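Side-chain contacts in lipase (Photobacterium sp. M37, PDB 2ORY), which probably hydrolyses triacylglycerol esters to fatty acids with the catalytic machinery of a class 3 lipase of the alpha/beta hydrolase fold: residues S16-T21 with D325-D330; S96-L101 with E303-A308; T182-L187 with I201-F206. One frame throughout, in Å; residues are numbered along the deposited sequence.

How the interactions relate
The three contacts illustrate how an alpha/beta hydrolase joins elements both near and far in sequence. Interaction 3 packs helix 175-189 on strand 199-206; along the chain it is nested inside interaction 2, and interaction 2 inside interaction 1. It lies on the opposite side of the chain's centre from both, with centres about 23 Å from interaction 1 and 26 Å from interaction 2. Interactions 1 and 2 have centres about 18 Å apart and nearest atoms about 7 Å apart; their later segments lie on successive helices, 328-332 and 304-319. The probable triad Ser174, Asp236 and His312 relates them: Tyr17 and Trp100 touch Ser174, while helix 175-189 follows it directly.

Interaction 1: S16-T21 with D325-D330; sequences SYYGIT and DIPLTD
Tyr18 and Asp330 illustrate how a single polar bond can tie the loop after helix 5-15 to the first turn of helix 328-332, some three hundred residues later. The phenol OH of Tyr18 donates to OD2 of Asp330 at 2.7 Å, reaching that oxygen nearly along its C-O axis. OD2 lies in the plane of the ring, at its edge, whereas the carboxylate as a whole is turned 75° from the ring plane. Tyr18 OH also has a weak hydrogen bond with Trp44 NE1. Asp330 extends CG opposite its own backbone N (chi1 -177°), which brings the carboxylate up to the phenol. Its place in the first turn of helix 328-332 would probably favour the ionised form.

Turns shape both sides. A type II beta turn runs from Tyr17 to Ile20, with Gly19 supplying the positive phi; Pro327 is the centre of an inverse gamma turn and the N-cap residue of helix 328-332. In this alpha/beta hydrolase the first turn lies near the active site: Tyr17 OH is hydrogen-bonded to His173 ND1, and the Tyr17 side chain touches Ser174, the probable nucleophile.

The van der Waals contacts follow the same edge of the Tyr18 ring. CE2 of Tyr18 lies 3.2 Å from Asp330 OD2 and 3.7 Å from Asp330 O, while Pro327 CG approaches Tyr18 OH at 4.1 Å. Tyr17, Tyr18 and Ile326 all touch Ile331 of helix 328-332.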
ATOM      1  N   SER A  16      -2.596   4.027  -9.205  1.00 27.79           N
ATOM      2  CA  SER A  16      -1.800   4.937  -8.389  1.00 26.88           C
ATOM      3  C   SER A  16      -0.378   5.059  -8.910  1.00 26.25           C
ATOM      4  O   SER A  16       0.283   6.080  -8.715  1.00 27.87           O
ATOM      5  CB  SER A  16      -1.720   4.420  -6.957  1.00 23.75           C
ATOM      6  OG  SER A  16      -3.006   4.181  -6.445  1.00 36.36           O
ATOM      7  N   TYR A  17       0.088   4.004  -9.558  1.00 25.56           N
ATOM      8  CA  TYR A  17       1.443   3.954 -10.069  1.00 28.59           C
ATOM      9  C   TYR A  17       1.754   4.716 -11.365  1.00 33.55           C
ATOM     10  O   TYR A  17       2.907   4.748 -11.800  1.00 35.02           O
ATOM     11  CB  TYR A  17       1.875   2.487 -10.202  1.00 25.13           C
ATOM     12  CG  TYR A  17       2.173   1.840  -8.859  1.00 28.91           C
ATOM     13  CD1 TYR A  17       1.539   0.661  -8.468  1.00 26.07           C
ATOM     14  CD2 TYR A  17       3.082   2.426  -7.970  1.00 26.36           C
ATOM     15  CE1 TYR A  17       1.796   0.079  -7.227  1.00 25.47           C
ATOM     16  CE2 TYR A  17       3.349   1.849  -6.726  1.00 25.52           C
ATOM     17  CZ  TYR A  17       2.702   0.678  -6.365  1.00 25.10           C
ATOM     18  OH  TYR A  17       2.975   0.106  -5.145  1.00 27.93           O
ATOM     19  N   TYR A  18       0.757   5.339 -11.983  1.00 30.90           N
ATOM     20  CA  TYR A  18       1.033   6.072 -13.204  1.00 33.28           C
ATOM     21  C   TYR A  18       2.089   7.115 -12.919  1.00 37.59           C
ATOM     22  O   TYR A  18       2.026   7.796 -11.902  1.00 39.84           O
ATOM     23  CB  TYR A  18      -0.228   6.742 -13.737  1.00 34.22           C
ATOM     24  CG  TYR A  18      -0.970   5.894 -14.740  1.00 32.44           C
ATOM     25  CD1 TYR A  18      -2.305   5.551 -14.536  1.00 31.38           C
ATOM     26  CD2 TYR A  18      -0.346   5.454 -15.904  1.00 27.04           C
ATOM     27  CE1 TYR A  18      -3.001   4.798 -15.464  1.00 26.99           C
ATOM     28  CE2 TYR A  18      -1.033   4.697 -16.843  1.00 26.28           C
ATOM     29  CZ  TYR A  18      -2.361   4.376 -16.618  1.00 29.63           C
ATOM     30  OH  TYR A  18      -3.068   3.644 -17.545  1.00 27.12           O
ATOM     31  N   GLY A  19       3.069   7.224 -13.808  1.00 39.13           N
ATOM     32  CA  GLY A  19       4.125   8.198 -13.609  1.00 45.31           C
ATOM     33  C   GLY A  19       5.137   7.841 -12.525  1.00 48.50           C
ATOM     34  O   GLY A  19       5.746   8.728 -11.916  1.00 47.88           O
ATOM     35  N   ILE A  20       5.334   6.549 -12.283  1.00 47.28           N
ATOM     36  CA  ILE A  20       6.281   6.124 -11.262  1.00 51.00           C
ATOM     37  C   ILE A  20       7.726   6.391 -11.681  1.00 48.84           C
ATOM     38  O   ILE A  20       8.600   6.578 -10.836  1.00 50.41           O
ATOM     39  CB  ILE A  20       6.086   4.616 -10.911  1.00 46.83           C
ATOM     40  CG1 ILE A  20       5.612   4.480  -9.467  1.00 46.41           C
ATOM     41  CG2 ILE A  20       7.374   3.842 -11.090  1.00 56.58           C
ATOM     42  CD1 ILE A  20       6.508   5.127  -8.478  1.00 36.59           C
ATOM     43  N   THR A  21       7.971   6.423 -12.984  1.00 52.23           N
ATOM     44  CA  THR A  21       9.316   6.671 -13.500  1.00 58.55           C
ATOM     45  C   THR A  21       9.390   7.966 -14.316  1.00 62.59           C
ATOM     46  O   THR A  21      10.204   8.097 -15.233  1.00 63.92           O
ATOM     47  CB  THR A  21       9.778   5.495 -14.376  1.00 57.24           C
ATOM     48  OG1 THR A  21       8.729   5.148 -15.290  1.00 55.06           O
ATOM     49  CG2 THR A  21      10.121   4.281 -13.512  1.00 58.07           C
ATOM     50  N   ASP A 325      -7.078  -6.918 -17.435  1.00 43.02           N
ATOM     51  CA  ASP A 325      -7.781  -5.758 -16.900  1.00 39.84           C
ATOM     52  C   ASP A 325      -6.920  -4.580 -16.441  1.00 43.40           C
ATOM     53  O   ASP A 325      -7.395  -3.433 -16.444  1.00 42.56           O
ATOM     54  CB  ASP A 325      -8.680  -6.206 -15.754  1.00 42.27           C
ATOM     55  CG  ASP A 325      -9.798  -7.109 -16.221  1.00 47.50           C
ATOM     56  OD1 ASP A 325     -10.686  -6.607 -16.948  1.00 48.79           O
ATOM     57  OD2 ASP A 325      -9.783  -8.316 -15.879  1.00 50.12           O
ATOM     58  N   ILE A 326      -5.674  -4.859 -16.049  1.00 38.37           N
ATOM     59  CA  ILE A 326      -4.739  -3.832 -15.579  1.00 35.52           C
ATOM     60  C   ILE A 326      -3.508  -3.744 -16.496  1.00 33.76           C
ATOM     61  O   ILE A 326      -2.654  -4.630 -16.492  1.00 32.82           O
ATOM     62  CB  ILE A 326      -4.308  -4.154 -14.146  1.00 37.80           C
ATOM     63  CG1 ILE A 326      -5.543  -4.089 -13.242  1.00 34.09           C
ATOM     64  CG2 ILE A 326      -3.190  -3.218 -13.698  1.00 33.92           C
ATOM     65  CD1 ILE A 326      -5.281  -4.419 -11.776  1.00 34.00           C
ATOM     66  N   PRO A 327      -3.403  -2.655 -17.275  1.00 32.06           N
ATOM     67  CA  PRO A 327      -2.329  -2.363 -18.238  1.00 35.73           C
ATOM     68  C   PRO A 327      -0.974  -2.091 -17.627  1.00 32.07           C
ATOM     69  O   PRO A 327      -0.515  -0.950 -17.590  1.00 32.92           O
ATOM     70  CB  PRO A 327      -2.869  -1.153 -18.988  1.00 35.64           C
ATOM     71  CG  PRO A 327      -3.579  -0.410 -17.911  1.00 36.98           C
ATOM     72  CD  PRO A 327      -4.313  -1.502 -17.152  1.00 36.45           C
ATOM     73  N   LEU A 328      -0.331  -3.151 -17.173  1.00 34.50           N
ATOM     74  CA  LEU A 328       0.964  -3.045 -16.519  1.00 39.35           C
ATOM     75  C   LEU A 328       2.006  -2.275 -17.314  1.00 41.88           C
ATOM     76  O   LEU A 328       2.580  -1.309 -16.815  1.00 45.46           O
ATOM     77  CB  LEU A 328       1.481  -4.444 -16.193  1.00 37.34           C
ATOM     78  CG  LEU A 328       0.646  -5.218 -15.170  1.00 37.37           C
ATOM     79  CD1 LEU A 328       1.176  -6.636 -15.084  1.00 37.51           C
ATOM     80  CD2 LEU A 328       0.692  -4.529 -13.793  1.00 35.57           C
ATOM     81  N   THR A 329       2.241  -2.696 -18.551  1.00 44.76           N
ATOM     82  CA  THR A 329       3.229  -2.048 -19.405  1.00 43.59           C
ATOM     83  C   THR A 329       2.940  -0.559 -19.577  1.00 41.94           C
ATOM     84  O   THR A 329       3.855   0.256 -19.691  1.00 43.38           O
ATOM     85  CB  THR A 329       3.288  -2.740 -20.784  1.00 42.36           C
ATOM     86  OG1 THR A 329       1.969  -2.797 -21.343  1.00 57.95           O
ATOM     87  CG2 THR A 329       3.813  -4.161 -20.648  1.00 37.74           C
ATOM     88  N   ASP A 330       1.668  -0.191 -19.581  1.00 41.15           N
ATOM     89  CA  ASP A 330       1.327   1.211 -19.730  1.00 37.66           C
ATOM     90  C   ASP A 330       1.583   1.980 -18.444  1.00 39.56           C
ATOM     91  O   ASP A 330       1.903   3.168 -18.468  1.00 36.34           O
ATOM     92  CB  ASP A 330      -0.134   1.357 -20.115  1.00 45.68           C
ATOM     93  CG  ASP A 330      -0.516   2.792 -20.358  1.00 49.26           C
ATOM     94  OD1 ASP A 330       0.106   3.427 -21.236  1.00 58.94           O
ATOM     95  OD2 ASP A 330      -1.432   3.293 -19.674  1.00 53.65           O
TER

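Interaction 2: S96-L101 with E303-A308; sequences SISDWL and EYLVQA
Ile97 and Ala308 bring together two helices of this class 3 lipase, an alpha/beta hydrolase. Helix 97-102 probably corresponds to the lid helix of related class 3 lipases, and helix 304-319 carries His312, the probable histidine of the triad. Ile97 CD1 reaches Ala308 O at 3.5 Å and, more loosely, Ala308 CB at 4.2 Å. The isoleucine holds CG1 opposite its carbonyl carbon (chi1 -61°) and continues nearly extended (chi2 164°), a conformation that presents CD1 to the carbonyl oxygen of Ala308; Ile97 also touches His312.

One residue on, Ser98 meets Leu305 through carbon: Ser98 CB lies 3.8 Å from Leu305 CD2. In the leucine, CD1 is anti to CA (chi2 179°), and the other branch, CD2, is the one that meets the serine. The Ser98 hydroxyl is engaged by a different helix, through a hydrogen bond with Gln267 OE1, and Leu305 also touches Gln267.

Trp100 also touches His312 and reaches Ser174 as well, with Leu101 CB 3.7 Å above one face of the indole, toward the rim. At the start of this helix, the single oxygen Ser96 O accepts from both Asp99 N at 3.0 Å and Trp100 N at 3.3 Å.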
ATOM      1  N   SER A  96      12.098  -2.192  -7.080  1.00 22.11           N
ATOM      2  CA  SER A  96      13.408  -2.211  -6.446  1.00 23.49           C
ATOM      3  C   SER A  96      13.341  -2.570  -4.973  1.00 22.71           C
ATOM      4  O   SER A  96      13.902  -1.871  -4.129  1.00 25.06           O
ATOM      5  CB  SER A  96      14.059  -0.840  -6.609  1.00 30.42           C
ATOM      6  OG  SER A  96      14.195  -0.534  -7.979  1.00 33.56           O
ATOM      7  N   ILE A  97      12.696  -3.688  -4.668  1.00 19.14           N
ATOM      8  CA  ILE A  97      12.529  -4.126  -3.290  1.00 23.75           C
ATOM      9  C   ILE A  97      13.771  -4.078  -2.391  1.00 20.42           C
ATOM     10  O   ILE A  97      13.699  -3.591  -1.259  1.00 21.36           O
ATOM     11  CB  ILE A  97      11.902  -5.575  -3.245  1.00 23.72           C
ATOM     12  CG1 ILE A  97      10.529  -5.568  -3.917  1.00 18.82           C
ATOM     13  CG2 ILE A  97      11.753  -6.057  -1.804  1.00 16.14           C
ATOM     14  CD1 ILE A  97      10.023  -6.948  -4.266  1.00 22.80           C
ATOM     15  N   SER A  98      14.907  -4.570  -2.877  1.00 18.31           N
ATOM     16  CA  SER A  98      16.119  -4.605  -2.050  1.00 16.63           C
ATOM     17  C   SER A  98      16.552  -3.210  -1.598  1.00 19.95           C
ATOM     18  O   SER A  98      17.091  -3.044  -0.510  1.00 17.79           O
ATOM     19  CB  SER A  98      17.264  -5.297  -2.813  1.00 13.34           C
ATOM     20  OG  SER A  98      18.384  -5.513  -1.982  1.00 20.64           O
ATOM     21  N   ASP A  99      16.295  -2.209  -2.431  1.00 22.49           N
ATOM     22  CA  ASP A  99      16.676  -0.842  -2.101  1.00 20.78           C
ATOM     23  C   ASP A  99      15.728  -0.144  -1.130  1.00 22.74           C
ATOM     24  O   ASP A  99      16.184   0.337  -0.099  1.00 21.39           O
ATOM     25  CB  ASP A  99      16.827   0.010  -3.367  1.00 16.41           C
ATOM     26  CG  ASP A  99      17.996  -0.454  -4.252  1.00 23.49           C
ATOM     27  OD1 ASP A  99      18.657  -1.452  -3.893  1.00 22.41           O
ATOM     28  OD2 ASP A  99      18.250   0.168  -5.304  1.00 18.65           O
ATOM     29  N   TRP A 100      14.430  -0.074  -1.445  1.00 25.84           N
ATOM     30  CA  TRP A 100      13.499   0.613  -0.549  1.00 24.64           C
ATOM     31  C   TRP A 100      13.032  -0.200   0.658  1.00 26.36           C
ATOM     32  O   TRP A 100      12.606   0.378   1.657  1.00 25.30           O
ATOM     33  CB  TRP A 100      12.281   1.155  -1.313  1.00 23.68           C
ATOM     34  CG  TRP A 100      11.386   0.117  -1.907  1.00 26.16           C
ATOM     35  CD1 TRP A 100      11.428  -0.365  -3.184  1.00 22.44           C
ATOM     36  CD2 TRP A 100      10.341  -0.617  -1.232  1.00 26.47           C
ATOM     37  NE1 TRP A 100      10.486  -1.352  -3.347  1.00 23.94           N
ATOM     38  CE2 TRP A 100       9.806  -1.529  -2.170  1.00 26.81           C
ATOM     39  CE3 TRP A 100       9.813  -0.592   0.067  1.00 24.38           C
ATOM     40  CZ2 TRP A 100       8.757  -2.418  -1.845  1.00 25.38           C
ATOM     41  CZ3 TRP A 100       8.768  -1.473   0.384  1.00 24.18           C
ATOM     42  CH2 TRP A 100       8.257  -2.371  -0.571  1.00 23.92           C
ATOM     43  N   LEU A 101      13.118  -1.527   0.586  1.00 24.66           N
ATOM     44  CA  LEU A 101      12.699  -2.368   1.706  1.00 23.34           C
ATOM     45  C   LEU A 101      13.884  -2.881   2.558  1.00 23.48           C
ATOM     46  O   LEU A 101      13.986  -2.558   3.738  1.00 23.92           O
ATOM     47  CB  LEU A 101      11.864  -3.553   1.190  1.00 23.63           C
ATOM     48  CG  LEU A 101      11.411  -4.537   2.277  1.00 30.81           C
ATOM     49  CD1 LEU A 101      10.372  -3.853   3.161  1.00 28.55           C
ATOM     50  CD2 LEU A 101      10.826  -5.799   1.646  1.00 23.89           C
ATOM     51  N   GLU A 303      16.839 -14.956 -11.475  1.00 29.18           N
ATOM     52  CA  GLU A 303      17.525 -14.087 -10.520  1.00 28.14           C
ATOM     53  C   GLU A 303      16.551 -13.691  -9.419  1.00 25.38           C
ATOM     54  O   GLU A 303      15.458 -13.196  -9.694  1.00 22.04           O
ATOM     55  CB  GLU A 303      18.066 -12.825 -11.197  1.00 28.10           C
ATOM     56  CG  GLU A 303      19.071 -13.115 -12.283  1.00 40.00           C
ATOM     57  CD  GLU A 303      19.518 -11.867 -12.990  1.00 47.97           C
ATOM     58  OE1 GLU A 303      20.285 -11.091 -12.371  1.00 52.45           O
ATOM     59  OE2 GLU A 303      19.102 -11.660 -14.159  1.00 49.44           O
ATOM     60  N   TYR A 304      16.958 -13.929  -8.178  1.00 21.24           N
ATOM     61  CA  TYR A 304      16.163 -13.598  -6.992  1.00 20.06           C
ATOM     62  C   TYR A 304      15.449 -12.231  -7.098  1.00 21.91           C
ATOM     63  O   TYR A 304      14.221 -12.151  -7.024  1.00 25.18           O
ATOM     64  CB  TYR A 304      17.087 -13.620  -5.763  1.00 17.50           C
ATOM     65  CG  TYR A 304      16.378 -13.604  -4.425  1.00 21.45           C
ATOM     66  CD1 TYR A 304      15.825 -14.771  -3.882  1.00 27.81           C
ATOM     67  CD2 TYR A 304      16.242 -12.421  -3.710  1.00 19.42           C
ATOM     68  CE1 TYR A 304      15.147 -14.748  -2.640  1.00 27.54           C
ATOM     69  CE2 TYR A 304      15.567 -12.384  -2.488  1.00 30.74           C
ATOM     70  CZ  TYR A 304      15.024 -13.546  -1.957  1.00 29.80           C
ATOM     71  OH  TYR A 304      14.359 -13.474  -0.756  1.00 31.82           O
ATOM     72  N   LEU A 305      16.206 -11.155  -7.287  1.00 22.50           N
ATOM     73  CA  LEU A 305      15.599  -9.823  -7.376  1.00 21.48           C
ATOM     74  C   LEU A 305      14.576  -9.680  -8.505  1.00 25.76           C
ATOM     75  O   LEU A 305      13.594  -8.950  -8.366  1.00 22.60           O
ATOM     76  CB  LEU A 305      16.688  -8.763  -7.529  1.00 18.24           C
ATOM     77  CG  LEU A 305      17.609  -8.637  -6.315  1.00 23.27           C
ATOM     78  CD1 LEU A 305      18.652  -7.600  -6.560  1.00 30.00           C
ATOM     79  CD2 LEU A 305      16.809  -8.263  -5.102  1.00 28.98           C
ATOM     80  N   VAL A 306      14.810 -10.363  -9.625  1.00 21.51           N
ATOM     81  CA  VAL A 306      13.896 -10.291 -10.750  1.00 21.44           C
ATOM     82  C   VAL A 306      12.620 -11.070 -10.398  1.00 25.93           C
ATOM     83  O   VAL A 306      11.500 -10.590 -10.603  1.00 24.63           O
ATOM     84  CB  VAL A 306      14.575 -10.861 -12.048  1.00 27.82           C
ATOM     85  CG1 VAL A 306      13.634 -10.732 -13.241  1.00 18.99           C
ATOM     86  CG2 VAL A 306      15.883 -10.101 -12.341  1.00 17.42           C
ATOM     87  N   GLN A 307      12.797 -12.269  -9.846  1.00 25.09           N
ATOM     88  CA  GLN A 307      11.674 -13.114  -9.431  1.00 25.92           C
ATOM     89  C   GLN A 307      10.845 -12.375  -8.365  1.00 26.15           C
ATOM     90  O   GLN A 307       9.618 -12.452  -8.337  1.00 27.69           O
ATOM     91  CB  GLN A 307      12.221 -14.416  -8.828  1.00 23.22           C
ATOM     92  CG  GLN A 307      11.162 -15.386  -8.345  1.00 26.87           C
ATOM     93  CD  GLN A 307      10.466 -16.098  -9.486  1.00 29.96           C
ATOM     94  OE1 GLN A 307       9.241 -16.148  -9.550  1.00 27.39           O
ATOM     95  NE2 GLN A 307      11.257 -16.655 -10.401  1.00 32.59           N
ATOM     96  N   ALA A 308      11.542 -11.661  -7.489  1.00 26.27           N
ATOM     97  CA  ALA A 308      10.909 -10.923  -6.410  1.00 25.86           C
ATOM     98  C   ALA A 308      10.081  -9.754  -6.937  1.00 25.98           C
ATOM     99  O   ALA A 308       8.987  -9.472  -6.433  1.00 23.99           O
ATOM    100  CB  ALA A 308      11.975 -10.429  -5.427  1.00 24.26           C
TER

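Interaction 3: T182-L187 with I201-F206; sequences TLALWL and ISTIPF
Leu187, which meets Ile201 through its CB, also covers the one aromatic ring of the helical segment: its CD2 sits 3.6 Å above one face of the Trp186 indole, displaced toward the rim. Leu183 CG lies at the edge of the same indole, in its plane. Tyr115 is a further neighbour, its ring inclined at about 50° to that of Trp186. The indole takes no part in the contact with the strand, which Ala184 and Leu187 make.

Ala184 is central to that meeting. Its CB approaches Thr203 CB at 3.9 Å and Ile201 CG2 at 4.0 Å, fitting between two residues that lie on the same side of the strand. Ile201 divides its work between its branches: CG2, opposite the backbone N, goes to Ala184, whereas CG1 carries CD1 on to Leu187 CB at 3.6 Å. CD1 is also 3.8 Å from Leu187 C, so this methyl rests on helix backbone as well as side chain.

The packing belongs to a beta-alpha-beta unit, strand 166-173, helix 175-189 and strand 199-206, a building block of the alpha/beta hydrolase fold. The helix and strand segments run almost antiparallel, at 171°, with axes 8.4 Å apart at closest approach, and the alanine suits so close a pairing. Ala184 also touches Val170 of the neighbouring parallel strand.

Thr203 shows how a buried hydroxyl is accommodated in such an apolar layer. OG1 points opposite the backbone N (chi1 180°) and is hydrogen-bonded to Val170 O, while CG2, in the crowded position between backbone N and carbonyl carbon, lies 4.2 Å from Ala184 CB. Leu185, whose CB points away from the strand, meets Phe216, Tyr219 and Phe220 of helix 214-224, a helix whose Leu224 also touches Thr203.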
ATOM      1  N   THR A 182      -2.710   1.539   7.725  1.00 29.55           N
ATOM      2  CA  THR A 182      -2.357   2.371   8.860  1.00 26.81           C
ATOM      3  C   THR A 182      -3.185   3.667   8.818  1.00 27.44           C
ATOM      4  O   THR A 182      -3.714   4.088   9.841  1.00 29.56           O
ATOM      5  CB  THR A 182      -0.819   2.670   8.870  1.00 26.99           C
ATOM      6  OG1 THR A 182      -0.096   1.426   8.935  1.00 23.29           O
ATOM      7  CG2 THR A 182      -0.422   3.537  10.091  1.00 21.37           C
ATOM      8  N   LEU A 183      -3.340   4.272   7.639  1.00 23.06           N
ATOM      9  CA  LEU A 183      -4.105   5.508   7.544  1.00 21.48           C
ATOM     10  C   LEU A 183      -5.555   5.267   7.950  1.00 26.58           C
ATOM     11  O   LEU A 183      -6.142   6.092   8.663  1.00 25.18           O
ATOM     12  CB  LEU A 183      -4.059   6.105   6.123  1.00 20.97           C
ATOM     13  CG  LEU A 183      -4.762   7.474   6.003  1.00 22.35           C
ATOM     14  CD1 LEU A 183      -3.974   8.437   5.137  1.00 21.91           C
ATOM     15  CD2 LEU A 183      -6.132   7.286   5.419  1.00 24.34           C
ATOM     16  N   ALA A 184      -6.118   4.144   7.496  1.00 21.87           N
ATOM     17  CA  ALA A 184      -7.498   3.780   7.818  1.00 25.36           C
ATOM     18  C   ALA A 184      -7.704   3.702   9.331  1.00 24.42           C
ATOM     19  O   ALA A 184      -8.726   4.153   9.844  1.00 25.64           O
ATOM     20  CB  ALA A 184      -7.854   2.441   7.171  1.00 24.51           C
ATOM     21  N   LEU A 185      -6.740   3.126  10.046  1.00 23.20           N
ATOM     22  CA  LEU A 185      -6.850   3.030  11.496  1.00 22.89           C
ATOM     23  C   LEU A 185      -6.813   4.419  12.123  1.00 25.07           C
ATOM     24  O   LEU A 185      -7.506   4.671  13.109  1.00 25.33           O
ATOM     25  CB  LEU A 185      -5.721   2.180  12.108  1.00 27.55           C
ATOM     26  CG  LEU A 185      -5.796   1.957  13.640  1.00 30.67           C
ATOM     27  CD1 LEU A 185      -7.103   1.254  14.004  1.00 24.80           C
ATOM     28  CD2 LEU A 185      -4.630   1.114  14.122  1.00 25.73           C
ATOM     29  N   TRP A 186      -6.014   5.325  11.562  1.00 21.95           N
ATOM     30  CA  TRP A 186      -5.941   6.668  12.111  1.00 24.32           C
ATOM     31  C   TRP A 186      -7.293   7.363  11.978  1.00 30.01           C
ATOM     32  O   TRP A 186      -7.740   8.029  12.909  1.00 30.35           O
ATOM     33  CB  TRP A 186      -4.861   7.481  11.406  1.00 26.91           C
ATOM     34  CG  TRP A 186      -5.040   8.964  11.532  1.00 21.15           C
ATOM     35  CD1 TRP A 186      -5.014   9.699  12.676  1.00 25.48           C
ATOM     36  CD2 TRP A 186      -5.247   9.889  10.462  1.00 23.42           C
ATOM     37  NE1 TRP A 186      -5.187  11.029  12.389  1.00 20.44           N
ATOM     38  CE2 TRP A 186      -5.333  11.176  11.036  1.00 20.85           C
ATOM     39  CE3 TRP A 186      -5.356   9.757   9.065  1.00 20.35           C
ATOM     40  CZ2 TRP A 186      -5.526  12.326  10.269  1.00 21.50           C
ATOM     41  CZ3 TRP A 186      -5.542  10.901   8.307  1.00 22.61           C
ATOM     42  CH2 TRP A 186      -5.623  12.174   8.912  1.00 16.72           C
ATOM     43  N   LEU A 187      -7.938   7.200  10.821  1.00 29.90           N
ATOM     44  CA  LEU A 187      -9.250   7.796  10.574  1.00 29.86           C
ATOM     45  C   LEU A 187     -10.260   7.206  11.554  1.00 27.68           C
ATOM     46  O   LEU A 187     -11.091   7.920  12.102  1.00 29.16           O
ATOM     47  CB  LEU A 187      -9.691   7.534   9.127  1.00 28.71           C
ATOM     48  CG  LEU A 187      -8.876   8.267   8.058  1.00 23.99           C
ATOM     49  CD1 LEU A 187      -9.354   7.935   6.636  1.00 17.21           C
ATOM     50  CD2 LEU A 187      -9.031   9.741   8.314  1.00 24.58           C
ATOM     51  N   ILE A 201     -15.570   2.852   7.610  1.00 29.76           N
ATOM     52  CA  ILE A 201     -14.203   2.759   7.126  1.00 28.51           C
ATOM     53  C   ILE A 201     -13.720   1.330   6.971  1.00 29.98           C
ATOM     54  O   ILE A 201     -13.768   0.546   7.912  1.00 29.28           O
ATOM     55  CB  ILE A 201     -13.234   3.493   8.091  1.00 28.53           C
ATOM     56  CG1 ILE A 201     -13.635   4.970   8.201  1.00 27.91           C
ATOM     57  CG2 ILE A 201     -11.780   3.316   7.607  1.00 27.27           C
ATOM     58  CD1 ILE A 201     -12.808   5.781   9.182  1.00 25.88           C
ATOM     59  N   SER A 202     -13.251   1.000   5.777  1.00 26.84           N
ATOM     60  CA  SER A 202     -12.707  -0.327   5.510  1.00 25.03           C
ATOM     61  C   SER A 202     -11.399  -0.160   4.749  1.00 25.62           C
ATOM     62  O   SER A 202     -11.108   0.911   4.216  1.00 27.85           O
ATOM     63  CB  SER A 202     -13.661  -1.135   4.640  1.00 19.69           C
ATOM     64  OG  SER A 202     -13.929  -0.393   3.471  1.00 26.58           O
ATOM     65  N   THR A 203     -10.616  -1.227   4.673  1.00 24.76           N
ATOM     66  CA  THR A 203      -9.366  -1.149   3.948  1.00 23.69           C
ATOM     67  C   THR A 203      -8.962  -2.481   3.337  1.00 23.26           C
ATOM     68  O   THR A 203      -9.124  -3.538   3.955  1.00 23.79           O
ATOM     69  CB  THR A 203      -8.223  -0.639   4.868  1.00 25.45           C
ATOM     70  OG1 THR A 203      -7.002  -0.582   4.126  1.00 22.66           O
ATOM     71  CG2 THR A 203      -8.037  -1.561   6.063  1.00 19.37           C
ATOM     72  N   ILE A 204      -8.456  -2.415   2.108  1.00 22.45           N
ATOM     73  CA  ILE A 204      -7.979  -3.589   1.396  1.00 23.37           C
ATOM     74  C   ILE A 204      -6.550  -3.294   0.952  1.00 20.91           C
ATOM     75  O   ILE A 204      -6.309  -2.785  -0.139  1.00 24.46           O
ATOM     76  CB  ILE A 204      -8.873  -3.920   0.163  1.00 27.88           C
ATOM     77  CG1 ILE A 204     -10.281  -4.266   0.642  1.00 28.44           C
ATOM     78  CG2 ILE A 204      -8.335  -5.155  -0.578  1.00 22.15           C
ATOM     79  CD1 ILE A 204     -11.246  -4.649  -0.486  1.00 24.80           C
ATOM     80  N   PRO A 205      -5.578  -3.585   1.820  1.00 23.62           N
ATOM     81  CA  PRO A 205      -4.158  -3.352   1.527  1.00 23.75           C
ATOM     82  C   PRO A 205      -3.487  -4.558   0.892  1.00 24.07           C
ATOM     83  O   PRO A 205      -3.597  -5.667   1.406  1.00 27.68           O
ATOM     84  CB  PRO A 205      -3.579  -3.051   2.898  1.00 21.22           C
ATOM     85  CG  PRO A 205      -4.362  -4.007   3.770  1.00 23.95           C
ATOM     86  CD  PRO A 205      -5.777  -3.945   3.237  1.00 18.53           C
ATOM     87  N   PHE A 206      -2.784  -4.331  -0.216  1.00 23.75           N
ATOM     88  CA  PHE A 206      -2.082  -5.395  -0.927  1.00 20.83           C
ATOM     89  C   PHE A 206      -0.577  -5.374  -0.692  1.00 22.35           C
ATOM     90  O   PHE A 206       0.020  -4.310  -0.524  1.00 26.41           O
ATOM     91  CB  PHE A 206      -2.280  -5.276  -2.450  1.00 20.63           C
ATOM     92  CG  PHE A 206      -3.714  -5.364  -2.907  1.00 22.81           C
ATOM     93  CD1 PHE A 206      -4.555  -4.249  -2.847  1.00 21.46           C
ATOM     94  CD2 PHE A 206      -4.233  -6.566  -3.375  1.00 22.23           C
ATOM     95  CE1 PHE A 206      -5.892  -4.331  -3.240  1.00 23.20           C
ATOM     96  CE2 PHE A 206      -5.574  -6.659  -3.770  1.00 16.72           C
ATOM     97  CZ  PHE A 206      -6.400  -5.539  -3.699  1.00 22.63           C
TER